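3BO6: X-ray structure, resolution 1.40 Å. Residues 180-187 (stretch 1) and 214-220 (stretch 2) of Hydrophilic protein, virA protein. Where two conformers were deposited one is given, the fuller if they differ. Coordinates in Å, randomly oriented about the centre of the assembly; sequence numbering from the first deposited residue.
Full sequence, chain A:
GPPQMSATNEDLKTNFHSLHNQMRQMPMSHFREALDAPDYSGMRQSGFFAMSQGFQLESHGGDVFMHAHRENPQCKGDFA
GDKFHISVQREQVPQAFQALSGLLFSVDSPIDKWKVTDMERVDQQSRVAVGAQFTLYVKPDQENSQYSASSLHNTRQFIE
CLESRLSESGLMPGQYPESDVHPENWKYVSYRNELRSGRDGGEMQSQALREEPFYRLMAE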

# COMPACT_ATOMS: atom_id res chain seq x y z
N ASP A 180 -9.94 -4.61 -7.21
CA ASP A 180 -9.72 -3.33 -6.55
C ASP A 180 -10.50 -2.19 -7.20
O ASP A 180 -11.02 -2.34 -8.31
CB ASP A 180 -8.23 -2.93 -6.66
CG ASP A 180 -7.30 -3.74 -5.77
OD1 ASP A 180 -7.64 -4.81 -5.20
OD2 ASP A 180 -6.15 -3.27 -5.65
N VAL A 181 -10.48 -1.03 -6.54
CA VAL A 181 -11.01 0.20 -7.14
C VAL A 181 -9.94 1.28 -7.09
O VAL A 181 -8.99 1.21 -6.32
CB VAL A 181 -12.30 0.71 -6.43
CG1 VAL A 181 -13.46 -0.28 -6.63
CG2 VAL A 181 -12.04 0.95 -4.95
N HIS A 182 -10.08 2.28 -7.96
CA HIS A 182 -9.16 3.40 -7.97
C HIS A 182 -9.88 4.56 -8.66
O HIS A 182 -10.76 4.34 -9.49
CB HIS A 182 -7.88 3.06 -8.73
CG HIS A 182 -8.08 2.84 -10.20
ND1 HIS A 182 -7.92 3.84 -11.14
CD2 HIS A 182 -8.46 1.74 -10.88
CE1 HIS A 182 -8.18 3.36 -12.34
NE2 HIS A 182 -8.51 2.08 -12.21
N PRO A 183 -9.50 5.79 -8.31
CA PRO A 183 -10.06 6.97 -8.98
C PRO A 183 -9.28 7.26 -10.26
O PRO A 183 -8.18 6.75 -10.43
CB PRO A 183 -9.81 8.09 -7.97
CG PRO A 183 -8.56 7.68 -7.27
CD PRO A 183 -8.61 6.16 -7.19
N GLU A 184 -9.84 8.09 -11.13
CA GLU A 184 -9.19 8.43 -12.40
C GLU A 184 -7.77 8.95 -12.23
O GLU A 184 -6.91 8.70 -13.09
CB GLU A 184 -10.03 9.44 -13.17
CG GLU A 184 -11.47 9.02 -13.39
CD GLU A 184 -12.40 10.21 -13.56
OE1 GLU A 184 -11.95 11.26 -14.07
OE2 GLU A 184 -13.59 10.10 -13.17
N ASN A 185 -7.50 9.64 -11.12
CA ASN A 185 -6.20 10.26 -10.93
C ASN A 185 -5.10 9.36 -10.36
O ASN A 185 -3.96 9.79 -10.21
CB ASN A 185 -6.32 11.52 -10.07
CG ASN A 185 -7.11 11.27 -8.81
OD1 ASN A 185 -8.32 11.02 -8.85
ND2 ASN A 185 -6.43 11.36 -7.67
N TRP A 186 -5.43 8.11 -10.04
CA TRP A 186 -4.38 7.14 -9.69
C TRP A 186 -4.11 6.26 -10.91
O TRP A 186 -4.98 5.52 -11.35
CB TRP A 186 -4.73 6.23 -8.51
CG TRP A 186 -5.01 6.90 -7.21
CD1 TRP A 186 -4.84 8.21 -6.90
CD2 TRP A 186 -5.52 6.26 -6.03
NE1 TRP A 186 -5.22 8.44 -5.59
CE2 TRP A 186 -5.65 7.26 -5.04
CE3 TRP A 186 -5.88 4.95 -5.73
CZ2 TRP A 186 -6.13 6.98 -3.76
CZ3 TRP A 186 -6.36 4.67 -4.46
CH2 TRP A 186 -6.49 5.68 -3.49
N LYS A 187 -2.91 6.37 -11.46
CA LYS A 187 -2.54 5.62 -12.65
C LYS A 187 -1.91 4.27 -12.31
O LYS A 187 -1.85 3.40 -13.17
CB LYS A 187 -1.54 6.41 -13.52
CG LYS A 187 -2.03 7.80 -13.94
CD LYS A 187 -3.43 7.74 -14.56
CE LYS A 187 -3.84 9.10 -15.12
NZ LYS A 187 -5.20 9.04 -15.73
N PHE A 214 -12.49 4.62 4.47
CA PHE A 214 -11.06 4.82 4.28
C PHE A 214 -10.74 5.20 2.84
O PHE A 214 -9.94 6.12 2.59
CB PHE A 214 -10.25 3.58 4.70
CG PHE A 214 -8.76 3.70 4.43
CD1 PHE A 214 -7.92 4.28 5.38
CD2 PHE A 214 -8.22 3.29 3.23
CE1 PHE A 214 -6.56 4.41 5.13
CE2 PHE A 214 -6.86 3.42 2.98
CZ PHE A 214 -6.04 3.99 3.93
N TYR A 215 -11.35 4.51 1.88
CA TYR A 215 -11.12 4.80 0.48
C TYR A 215 -11.57 6.22 0.14
O TYR A 215 -10.87 6.96 -0.56
CB TYR A 215 -11.87 3.81 -0.41
CG TYR A 215 -11.73 4.13 -1.89
CD1 TYR A 215 -10.54 3.88 -2.55
CD2 TYR A 215 -12.78 4.68 -2.62
CE1 TYR A 215 -10.39 4.16 -3.89
CE2 TYR A 215 -12.63 4.98 -3.97
CZ TYR A 215 -11.43 4.70 -4.60
OH TYR A 215 -11.25 4.98 -5.94
N ARG A 216 -12.73 6.62 0.63
CA ARG A 216 -13.23 7.96 0.36
C ARG A 216 -12.28 9.02 0.91
O ARG A 216 -12.05 10.06 0.28
CB ARG A 216 -14.64 8.12 0.94
CG ARG A 216 -15.65 7.16 0.29
CD ARG A 216 -17.07 7.38 0.82
NE ARG A 216 -17.57 8.69 0.41
CZ ARG A 216 -18.72 9.20 0.84
NH1 ARG A 216 -19.46 8.51 1.70
NH2 ARG A 216 -19.11 10.41 0.43
N LEU A 217 -11.70 8.75 2.08
CA LEU A 217 -10.72 9.67 2.67
C LEU A 217 -9.44 9.75 1.83
O LEU A 217 -8.77 10.78 1.81
CB LEU A 217 -10.43 9.24 4.10
CG LEU A 217 -11.63 9.44 5.06
CD1 LEU A 217 -11.44 8.67 6.37
CD2 LEU A 217 -11.86 10.92 5.34
N MET A 218 -9.11 8.67 1.12
CA MET A 218 -7.92 8.64 0.27
C MET A 218 -8.17 9.26 -1.10
O MET A 218 -7.24 9.80 -1.71
CB MET A 218 -7.46 7.19 0.06
CG MET A 218 -6.93 6.52 1.32
SD MET A 218 -5.49 7.30 2.07
CE MET A 218 -6.29 7.99 3.51
N ALA A 219 -9.40 9.15 -1.58
CA ALA A 219 -9.68 9.41 -3.00
C ALA A 219 -10.61 10.56 -3.32
O ALA A 219 -10.52 11.14 -4.40
CB ALA A 219 -10.17 8.13 -3.69
N GLU A 220 -11.50 10.92 -2.39
CA GLU A 220 -12.53 11.93 -2.63
C GLU A 220 -12.09 13.34 -2.26
O GLU A 220 -11.08 13.58 -1.58
CB GLU A 220 -13.78 11.57 -1.80
CG GLU A 220 -15.10 12.11 -2.32
CD GLU A 220 -16.28 11.27 -1.84
OE1 GLU A 220 -17.36 11.83 -1.57
OE2 GLU A 220 -16.12 10.03 -1.73
OXT GLU A 220 -12.78 14.31 -2.62
O HOH W 1 -7.97 11.56 -5.57
O HOH W 2 -5.79 10.77 -3.90

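This is a small, mainly apolar contact in which an irregular segment containing a beta turn packs against the last turns of a C-terminal helix, with aromatic rings at its centre and two waters supplying the polar links that direct hydrogen bonds do not.

Stretch 1 has no regular helix or strand. Its backbone is extended through Val-181 and His-182, then folds into a type I turn from Pro-183 to Trp-186, closed by the bond from Trp-186 N to Pro-183 O at 3.1 Å. Proline suits the first position of such a turn, because it need offer only its carbonyl to close it. That same carbonyl oxygen, Pro-183 O, also accepts from His-182 ND1 at 3.0 Å, so the imidazole, whose CA-to-CB bond points away from the helix, braces the turn from within its own stretch. Residues 214 to 219 are part of a helix that begins earlier in the chain, and the closest CA atoms across the stretches are Pro-183 CA and Ala-219 CA, 6.5 Å apart.

Tyr-215 contributes the largest buried area, 87 Å². Its CA-to-CB bond points sideways, but with chi1 in the t well the long side chain brings its ring to the other stretch. Val-181 covers one face of that ring: its CG2 sits 3.9 Å from the Tyr-215 ring centroid and 17° off the normal, a CH-pi contact well suited to a branched aliphatic side chain. At the far end of the ring, Tyr-215 OH lies 3.1 Å from Pro-183 N. This is close packing and not a hydrogen bond, since a proline nitrogen within a chain carries no hydrogen and its lone pair is tied up in the peptide bond.

Trp-186 meets Tyr-215 in an offset edge-to-face arrangement, the tyrosine edge directed toward the indole face, with the planes at 78° and the centroids of the tyrosine ring and the indole six-membered ring 6.0 Å apart. Such a geometry sets the slightly positive hydrogens of one ring against the electron-rich face of another. The broad indole also reaches the helix itself, with Trp-186 CH2 4.0 Å from Met-218 CB. The CA-to-CB bond of Met-218 points toward stretch 1, although the end of its flexible side chain leads away. Ala-219 offers just a methyl group, which fits this close approach: its CB is 4.0 Å from Pro-183 CG and 4.2 Å from Trp-186 CZ2.

The waters join polar groups to the carbonyls of Met-218 and Ala-219. One accepts from Trp-186 NE1 at 2.9 Å and donates to Met-218 O at 2.8 Å, satisfying the indole's N-H group; the same carbonyl oxygen, Met-218 O, lies at the ring edge, 3.7 Å from Trp-186 CZ2. The other accepts from Asn-185 ND2 at 2.6 Å and donates to Ala-219 O at 2.8 Å, so an exposed amide takes part without direct contact. Away from the interface, Arg-216 and Glu-220 form a salt bridge, Arg-216 NE to Glu-220 OE2 at 2.9 Å, which links side chains four residues apart.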